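Local structure of choline dehydrogenase and related flavoproteins (Aspergillus oryzae, 3Q9T) at residues M71-R79 with H498-T507; L232-G243 with F256-L264. The protein oxidises formate as a flavoenzyme of the glucose-methanol-choline oxidoreductase family, with 8-formyl-FAD at its catalytic site. All blocks are in the same frame, centred on the assembly; numbering follows the deposited sequence. Where two conformers were deposited one is given.

Contact 1. Residues M71-R79 with H498-T507; sequences MVRRDDYER and HRAVLDRCQT
Y77 lies along the last turns of helix 494-504, and each part of its side chain meets something different. With CG anti to the backbone N (chi1 -175°), the ring extends from its strand toward the helix. At the root, Y77 CB meets L502 CD1 at 3.9 Å. Further out, L502 CB sits over the centre of one ring face, a CH-pi contact with 4.0 Å from L502 CB to the Y77 ring centroid. At the tip, Y77 OH donates to the anti lone pair of D503 OD1 (2.5 Å), the carboxylate plane standing nearly perpendicular to the ring. The same hydroxyl accepts from R79 NE at 2.7 Å, in the guanidinium plane. A tyrosine suits this place because it joins an apolar flank to a hydroxyl that both gives and receives.

R79 then continues the network toward the helix end. A bend at chi3 (60°) brings its guanidinium edge-on to two carbonyls: R79 NH2 reaches L502 O at 2.9 Å and C505 O at 2.7 Å, the second bond almost straight (171°). The positive charge beside a helix C-terminus probably suits the local field, and E81 forms a salt bridge with R79 NH1. At the other end, H498 NE2 donates to D76 OD2 (3.3 Å), while R74 holds that carboxylate side-on from NE and NH2; the two groups approach OD2 from opposite faces of its plane. R74 has a further salt bridge to D454.

I457 of helix 454-473 touches R74, H498 and L502, and V310 of strand 308-316 packs on V501 and C505. D503 OD2 also bonds H407 of the second subunit, so the hairpin of strands 67-74 and 77-81 meets the helix close to the dimer interface.

Contact 2. Residues L232-G243 with F256-L264; sequences LIINEADRTCKG and FFADREVIL
F257 and G243 face each other across a beta-meander, the antiparallel run of strands 227-235, 240-248 and 253-258, just before the chain turns into strand 261-264 of the parallel, Rossmann-like sheet. They form a non-hydrogen-bonded antiparallel pair, and the strands run so close that G243 CA lies 4.0 Å from F257 CA. Beside the pair, A258 N donates to K242 O at 2.9 Å.

The shape of the contact turns on the hollow at G243. Having no side chain, G243 lets F256 O come in against its CA, a CA-H...O contact of 3.2 Å, and its backbone takes a conformation that residues with a beta carbon seldom adopt. Larger side chains pack on opposite sides of the thin spot. On one, V262 CG2 rests against G243 CA at 3.7 Å. Its placement follows from chi1 of 167°, which sets CG1 anti to the backbone N and leaves CG2 turned to the glycine. The branched valine also offers its CB to C241 SG (3.9 Å), and the small thiol fits beside it. Farther along, L232 and L264 meet by their branch ends, CD2 to CD2 at 4.1 Å, an apolar pair suited to the interior between sheet and helix. Helix 267-277 touches both leucines through L275.

On the other side, I233 reaches over to F257: the isoleucine's CD1 comes to 3.9 Å from F257 CE1, at a slant to the ring, and the two side chains cross at about a right angle. K242 O lies near the ring plane at its edge, and H6 meets the same ring. At the corner where the strands diverge, a water donates to C241 O at 3.0 Å.

In the fold
Contacts 1 and 2 are separate, their centres about 41 Å apart and their nearest atoms about 20 Å apart, yet each comes near the same flavin cofactor. In contact 1 the side chain of T507 is about 7 Å from the bound 8-formyl-FAD, and that of Q506 is about 7 Å from the side chain of Y98, which binds FAD. In contact 2 it is L264 that lies about 7 Å from the cofactor and, side chain to side chain, about as far from the FAD-binding E270. Along the chain, contact 2 is nested within the long excursion that contact 1 closes between residues 79 and 498.

Contact 1. Residues M71-R79 with H498-T507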
# COMPACT_ATOMS: atom_id res chain seq x y z
N MET A 71 -3.86 3.91 -5.09
CA MET A 71 -4.43 5.22 -4.77
C MET A 71 -3.49 6.32 -5.20
O MET A 71 -3.90 7.31 -5.80
CB MET A 71 -4.70 5.31 -3.27
CG MET A 71 -5.76 4.31 -2.79
SD MET A 71 -7.44 4.82 -3.24
CE MET A 71 -8.10 3.26 -3.79
N VAL A 72 -2.22 6.15 -4.86
CA VAL A 72 -1.20 7.07 -5.31
C VAL A 72 0.06 6.35 -5.73
O VAL A 72 0.43 5.34 -5.14
CB VAL A 72 -0.95 8.23 -4.29
CG1 VAL A 72 -1.68 8.00 -2.99
CG2 VAL A 72 0.53 8.48 -4.07
N ARG A 73 0.66 6.87 -6.79
CA ARG A 73 1.90 6.34 -7.33
C ARG A 73 2.79 7.51 -7.72
O ARG A 73 2.82 7.93 -8.87
CB ARG A 73 1.61 5.46 -8.56
CG ARG A 73 2.86 4.76 -9.11
CD ARG A 73 2.52 3.81 -10.25
NE ARG A 73 1.90 2.58 -9.77
CZ ARG A 73 1.10 1.80 -10.49
NH1 ARG A 73 0.60 0.69 -9.97
NH2 ARG A 73 0.82 2.12 -11.75
N ARG A 74 3.47 8.06 -6.72
CA ARG A 74 4.44 9.13 -6.90
C ARG A 74 5.81 8.50 -6.65
O ARG A 74 5.89 7.40 -6.10
CB ARG A 74 4.21 10.25 -5.88
CG ARG A 74 2.91 11.05 -6.07
CD ARG A 74 2.58 11.86 -4.81
NE ARG A 74 3.74 12.61 -4.31
CZ ARG A 74 4.06 13.84 -4.69
NH1 ARG A 74 3.31 14.50 -5.58
NH2 ARG A 74 5.13 14.43 -4.18
N ASP A 75 6.88 9.20 -7.04
CA ASP A 75 8.23 8.72 -6.74
C ASP A 75 8.50 8.66 -5.21
O ASP A 75 9.19 7.77 -4.75
CB ASP A 75 9.29 9.58 -7.45
CG ASP A 75 9.49 9.19 -8.93
OD1 ASP A 75 8.83 8.22 -9.38
OD2 ASP A 75 10.31 9.83 -9.64
N ASP A 76 7.95 9.60 -4.44
CA ASP A 76 8.18 9.62 -3.00
C ASP A 76 7.18 8.77 -2.20
O ASP A 76 7.32 8.63 -0.99
CB ASP A 76 8.21 11.05 -2.44
CG ASP A 76 6.86 11.80 -2.61
OD1 ASP A 76 5.88 11.23 -3.17
OD2 ASP A 76 6.79 12.99 -2.19
N TYR A 77 6.18 8.20 -2.86
CA TYR A 77 5.11 7.51 -2.13
C TYR A 77 4.21 6.67 -3.05
O TYR A 77 3.90 7.08 -4.17
CB TYR A 77 4.28 8.53 -1.32
CG TYR A 77 3.22 7.90 -0.44
CD1 TYR A 77 1.96 7.58 -0.95
CD2 TYR A 77 3.47 7.61 0.90
CE1 TYR A 77 0.99 6.99 -0.17
CE2 TYR A 77 2.48 7.02 1.71
CZ TYR A 77 1.24 6.71 1.16
OH TYR A 77 0.25 6.12 1.91
N GLU A 78 3.81 5.48 -2.58
CA GLU A 78 2.86 4.64 -3.31
C GLU A 78 2.06 3.74 -2.37
O GLU A 78 2.62 3.05 -1.50
CB GLU A 78 3.56 3.81 -4.40
CG GLU A 78 2.61 2.97 -5.29
CD GLU A 78 3.32 2.36 -6.50
OE1 GLU A 78 2.75 1.50 -7.20
OE2 GLU A 78 4.48 2.75 -6.75
N ARG A 79 0.74 3.75 -2.54
CA ARG A 79 -0.13 2.93 -1.72
C ARG A 79 -1.17 2.23 -2.59
O ARG A 79 -1.72 2.82 -3.51
CB ARG A 79 -0.80 3.78 -0.66
CG ARG A 79 -1.85 3.07 0.16
CD ARG A 79 -1.90 3.69 1.55
NE ARG A 79 -2.24 5.11 1.54
CZ ARG A 79 -3.47 5.57 1.37
NH1 ARG A 79 -4.48 4.74 1.20
NH2 ARG A 79 -3.71 6.87 1.37
N HIS A 498 2.17 17.00 4.31
CA HIS A 498 2.48 16.37 3.03
C HIS A 498 2.36 14.85 3.15
O HIS A 498 1.77 14.18 2.30
CB HIS A 498 3.88 16.78 2.60
CG HIS A 498 4.30 16.22 1.27
ND1 HIS A 498 4.49 17.00 0.16
CD2 HIS A 498 4.56 14.94 0.89
CE1 HIS A 498 4.84 16.23 -0.86
NE2 HIS A 498 4.89 14.98 -0.44
N ARG A 499 2.93 14.31 4.23
CA ARG A 499 2.88 12.88 4.51
C ARG A 499 1.47 12.46 4.93
O ARG A 499 0.95 11.43 4.48
CB ARG A 499 3.88 12.55 5.62
CG ARG A 499 3.78 11.12 6.14
CD ARG A 499 4.44 10.12 5.21
NE ARG A 499 4.27 8.74 5.68
CZ ARG A 499 4.82 7.68 5.09
NH1 ARG A 499 5.58 7.84 4.02
NH2 ARG A 499 4.60 6.47 5.57
N ALA A 500 0.86 13.26 5.79
CA ALA A 500 -0.51 13.02 6.24
C ALA A 500 -1.50 12.90 5.08
O ALA A 500 -2.32 11.98 5.05
CB ALA A 500 -0.96 14.13 7.19
N VAL A 501 -1.42 13.82 4.12
CA VAL A 501 -2.35 13.81 2.99
C VAL A 501 -2.18 12.54 2.15
O VAL A 501 -3.15 11.84 1.86
CB VAL A 501 -2.17 15.07 2.12
CG1 VAL A 501 -2.94 14.93 0.83
CG2 VAL A 501 -2.62 16.31 2.88
N LEU A 502 -0.95 12.24 1.78
CA LEU A 502 -0.69 11.05 0.98
C LEU A 502 -1.08 9.77 1.71
O LEU A 502 -1.63 8.84 1.11
CB LEU A 502 0.78 10.98 0.53
CG LEU A 502 1.28 12.17 -0.30
CD1 LEU A 502 2.74 12.02 -0.59
CD2 LEU A 502 0.48 12.34 -1.60
N ASP A 503 -0.80 9.72 3.00
CA ASP A 503 -0.95 8.46 3.72
C ASP A 503 -2.37 8.23 4.22
O ASP A 503 -2.74 7.11 4.58
CB ASP A 503 0.04 8.38 4.89
CG ASP A 503 0.29 6.96 5.32
OD1 ASP A 503 0.48 6.10 4.43
OD2 ASP A 503 0.28 6.70 6.54
N ARG A 504 -3.17 9.28 4.24
CA ARG A 504 -4.50 9.19 4.81
C ARG A 504 -5.61 9.37 3.79
O ARG A 504 -6.80 9.24 4.12
CB ARG A 504 -4.66 10.26 5.87
CG ARG A 504 -4.03 9.93 7.18
CD ARG A 504 -5.02 10.25 8.25
NE ARG A 504 -4.52 11.33 9.05
CZ ARG A 504 -5.20 11.92 10.03
NH1 ARG A 504 -6.45 11.55 10.29
NH2 ARG A 504 -4.62 12.89 10.72
N CYS A 505 -5.23 9.72 2.57
CA CYS A 505 -6.23 10.00 1.55
C CYS A 505 -6.83 8.70 1.05
O CYS A 505 -6.26 7.62 1.24
CB CYS A 505 -5.59 10.76 0.38
SG CYS A 505 -4.56 9.71 -0.67
N GLN A 506 -8.00 8.80 0.41
CA GLN A 506 -8.64 7.65 -0.22
C GLN A 506 -9.44 8.17 -1.40
O GLN A 506 -9.58 9.38 -1.56
CB GLN A 506 -9.61 6.94 0.75
CG GLN A 506 -10.70 7.86 1.26
CD GLN A 506 -11.75 7.12 2.07
OE1 GLN A 506 -11.54 6.78 3.24
NE2 GLN A 506 -12.88 6.84 1.43
N THR A 507 -9.97 7.25 -2.20
CA THR A 507 -10.95 7.61 -3.22
C THR A 507 -12.18 8.22 -2.56
O THR A 507 -12.61 7.75 -1.51
CB THR A 507 -11.40 6.38 -4.03
OG1 THR A 507 -12.38 6.77 -4.99
CG2 THR A 507 -12.00 5.31 -3.11

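Contact 2. Residues L232-G243 with F256-L264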
# COMPACT_ATOMS: atom_id res chain seq x y z
N LEU A 232 -17.36 -8.93 -25.77
CA LEU A 232 -18.36 -8.42 -26.69
C LEU A 232 -18.20 -9.23 -27.98
O LEU A 232 -17.08 -9.57 -28.35
CB LEU A 232 -18.13 -6.93 -26.97
CG LEU A 232 -19.01 -5.82 -26.39
CD1 LEU A 232 -19.95 -6.27 -25.27
CD2 LEU A 232 -18.12 -4.67 -25.93
N ILE A 233 -19.31 -9.56 -28.63
CA ILE A 233 -19.27 -10.27 -29.92
C ILE A 233 -19.17 -9.26 -31.07
O ILE A 233 -20.12 -8.52 -31.37
CB ILE A 233 -20.52 -11.18 -30.12
CG1 ILE A 233 -20.68 -12.13 -28.92
CG2 ILE A 233 -20.43 -11.96 -31.44
CD1 ILE A 233 -21.72 -13.26 -29.15
N ILE A 234 -18.00 -9.24 -31.71
CA ILE A 234 -17.70 -8.27 -32.74
C ILE A 234 -17.49 -8.95 -34.10
O ILE A 234 -16.64 -9.83 -34.23
CB ILE A 234 -16.40 -7.49 -32.42
CG1 ILE A 234 -16.47 -6.88 -31.02
CG2 ILE A 234 -16.15 -6.41 -33.46
CD1 ILE A 234 -17.45 -5.73 -30.92
N ASN A 235 -18.25 -8.53 -35.10
CA ASN A 235 -17.99 -8.96 -36.47
C ASN A 235 -16.99 -8.04 -37.14
O ASN A 235 -17.29 -6.87 -37.37
CB ASN A 235 -19.28 -9.01 -37.27
CG ASN A 235 -19.06 -9.52 -38.67
OD1 ASN A 235 -18.52 -8.82 -39.53
ND2 ASN A 235 -19.47 -10.77 -38.92
N GLU A 236 -15.80 -8.55 -37.44
CA GLU A 236 -14.74 -7.74 -38.04
C GLU A 236 -15.08 -7.19 -39.43
O GLU A 236 -14.79 -6.02 -39.73
CB GLU A 236 -13.44 -8.54 -38.14
CG GLU A 236 -12.63 -8.55 -36.87
CD GLU A 236 -11.13 -8.65 -37.15
OE1 GLU A 236 -10.56 -7.67 -37.70
OE2 GLU A 236 -10.54 -9.70 -36.83
N ALA A 237 -15.68 -8.02 -40.28
CA ALA A 237 -15.96 -7.59 -41.64
C ALA A 237 -16.92 -6.40 -41.62
O ALA A 237 -16.70 -5.39 -42.30
CB ALA A 237 -16.51 -8.74 -42.48
N ASP A 238 -17.98 -6.55 -40.83
CA ASP A 238 -19.02 -5.53 -40.69
C ASP A 238 -18.63 -4.42 -39.71
O ASP A 238 -19.37 -3.45 -39.54
CB ASP A 238 -20.32 -6.18 -40.16
CG ASP A 238 -20.86 -7.27 -41.08
OD1 ASP A 238 -20.85 -7.09 -42.32
OD2 ASP A 238 -21.33 -8.30 -40.54
N ARG A 239 -17.47 -4.57 -39.05
CA ARG A 239 -17.09 -3.68 -37.96
C ARG A 239 -18.29 -3.44 -37.07
O ARG A 239 -18.61 -2.30 -36.75
CB ARG A 239 -16.61 -2.34 -38.50
CG ARG A 239 -15.33 -2.41 -39.31
CD ARG A 239 -15.21 -1.23 -40.23
NE ARG A 239 -14.33 -1.52 -41.35
CZ ARG A 239 -13.01 -1.41 -41.32
NH1 ARG A 239 -12.40 -1.00 -40.21
NH2 ARG A 239 -12.28 -1.70 -42.39
N THR A 240 -18.97 -4.52 -36.69
CA THR A 240 -20.23 -4.39 -35.98
C THR A 240 -20.27 -5.22 -34.69
O THR A 240 -19.76 -6.34 -34.64
CB THR A 240 -21.41 -4.77 -36.90
OG1 THR A 240 -21.53 -3.80 -37.95
CG2 THR A 240 -22.72 -4.82 -36.13
N CYS A 241 -20.86 -4.64 -33.65
CA CYS A 241 -21.10 -5.40 -32.43
C CYS A 241 -22.43 -6.13 -32.50
O CYS A 241 -23.48 -5.52 -32.71
CB CYS A 241 -21.07 -4.50 -31.20
SG CYS A 241 -21.33 -5.46 -29.72
N LYS A 242 -22.37 -7.44 -32.30
CA LYS A 242 -23.47 -8.36 -32.55
C LYS A 242 -24.24 -8.69 -31.27
O LYS A 242 -25.42 -9.07 -31.30
CB LYS A 242 -22.86 -9.66 -33.09
CG LYS A 242 -23.34 -10.14 -34.44
CD LYS A 242 -22.78 -9.33 -35.58
CE LYS A 242 -23.40 -9.84 -36.87
NZ LYS A 242 -24.82 -10.28 -36.64
N GLY A 243 -23.56 -8.56 -30.14
CA GLY A 243 -24.10 -9.03 -28.87
C GLY A 243 -22.98 -9.27 -27.87
O GLY A 243 -21.90 -8.67 -27.99
N PHE A 256 -25.70 -13.87 -26.25
CA PHE A 256 -26.95 -13.14 -26.48
C PHE A 256 -26.71 -12.06 -27.52
O PHE A 256 -25.66 -11.42 -27.53
CB PHE A 256 -27.49 -12.51 -25.20
CG PHE A 256 -27.79 -13.50 -24.11
CD1 PHE A 256 -28.86 -14.38 -24.22
CD2 PHE A 256 -27.00 -13.54 -22.97
CE1 PHE A 256 -29.14 -15.29 -23.21
CE2 PHE A 256 -27.27 -14.45 -21.95
CZ PHE A 256 -28.34 -15.33 -22.07
N PHE A 257 -27.70 -11.86 -28.39
CA PHE A 257 -27.52 -11.00 -29.56
C PHE A 257 -28.46 -9.82 -29.52
O PHE A 257 -29.60 -9.93 -29.04
CB PHE A 257 -27.73 -11.81 -30.84
CG PHE A 257 -26.69 -12.88 -31.05
CD1 PHE A 257 -25.50 -12.59 -31.68
CD2 PHE A 257 -26.90 -14.16 -30.58
CE1 PHE A 257 -24.53 -13.56 -31.85
CE2 PHE A 257 -25.93 -15.14 -30.75
CZ PHE A 257 -24.75 -14.84 -31.39
N ALA A 258 -27.97 -8.69 -30.02
CA ALA A 258 -28.79 -7.50 -30.10
C ALA A 258 -29.12 -7.27 -31.56
O ALA A 258 -28.23 -7.24 -32.40
CB ALA A 258 -28.07 -6.28 -29.52
N ASP A 259 -30.41 -7.11 -31.85
CA ASP A 259 -30.83 -6.81 -33.21
C ASP A 259 -30.70 -5.34 -33.57
O ASP A 259 -30.56 -4.99 -34.73
CB ASP A 259 -32.23 -7.34 -33.44
CG ASP A 259 -32.27 -8.85 -33.38
OD1 ASP A 259 -31.24 -9.46 -33.74
OD2 ASP A 259 -33.29 -9.41 -32.94
N ARG A 260 -30.71 -4.47 -32.56
CA ARG A 260 -30.48 -3.06 -32.82
C ARG A 260 -29.12 -2.63 -32.30
O ARG A 260 -28.25 -2.26 -33.07
CB ARG A 260 -31.58 -2.21 -32.20
CG ARG A 260 -32.97 -2.51 -32.75
CD ARG A 260 -33.00 -2.45 -34.28
NE ARG A 260 -34.33 -2.78 -34.78
CZ ARG A 260 -35.20 -1.89 -35.24
NH1 ARG A 260 -34.89 -0.60 -35.31
NH2 ARG A 260 -36.39 -2.31 -35.66
N GLU A 261 -28.94 -2.66 -30.98
CA GLU A 261 -27.71 -2.12 -30.41
C GLU A 261 -27.34 -2.75 -29.09
O GLU A 261 -28.19 -3.17 -28.31
CB GLU A 261 -27.83 -0.61 -30.21
CG GLU A 261 -28.00 0.19 -31.50
CD GLU A 261 -27.91 1.68 -31.25
OE1 GLU A 261 -26.94 2.10 -30.58
OE2 GLU A 261 -28.80 2.43 -31.70
N VAL A 262 -26.04 -2.81 -28.85
CA VAL A 262 -25.52 -3.18 -27.55
C VAL A 262 -25.06 -1.92 -26.81
O VAL A 262 -24.36 -1.06 -27.37
CB VAL A 262 -24.38 -4.18 -27.67
CG1 VAL A 262 -23.63 -4.31 -26.35
CG2 VAL A 262 -24.94 -5.53 -28.11
N ILE A 263 -25.49 -1.79 -25.56
CA ILE A 263 -25.03 -0.70 -24.72
C ILE A 263 -24.17 -1.25 -23.57
O ILE A 263 -24.64 -2.03 -22.73
CB ILE A 263 -26.17 0.17 -24.15
CG1 ILE A 263 -27.09 0.71 -25.26
CG2 ILE A 263 -25.58 1.34 -23.40
CD1 ILE A 263 -28.09 -0.28 -25.80
N LEU A 264 -22.91 -0.84 -23.56
CA LEU A 264 -21.96 -1.28 -22.55
C LEU A 264 -22.02 -0.33 -21.35
O LEU A 264 -21.72 0.85 -21.47
CB LEU A 264 -20.56 -1.35 -23.13
CG LEU A 264 -19.42 -1.73 -22.18
CD1 LEU A 264 -19.74 -3.00 -21.41
CD2 LEU A 264 -18.09 -1.88 -22.95
O HOH W 1 -26.28 -6.20 -33.60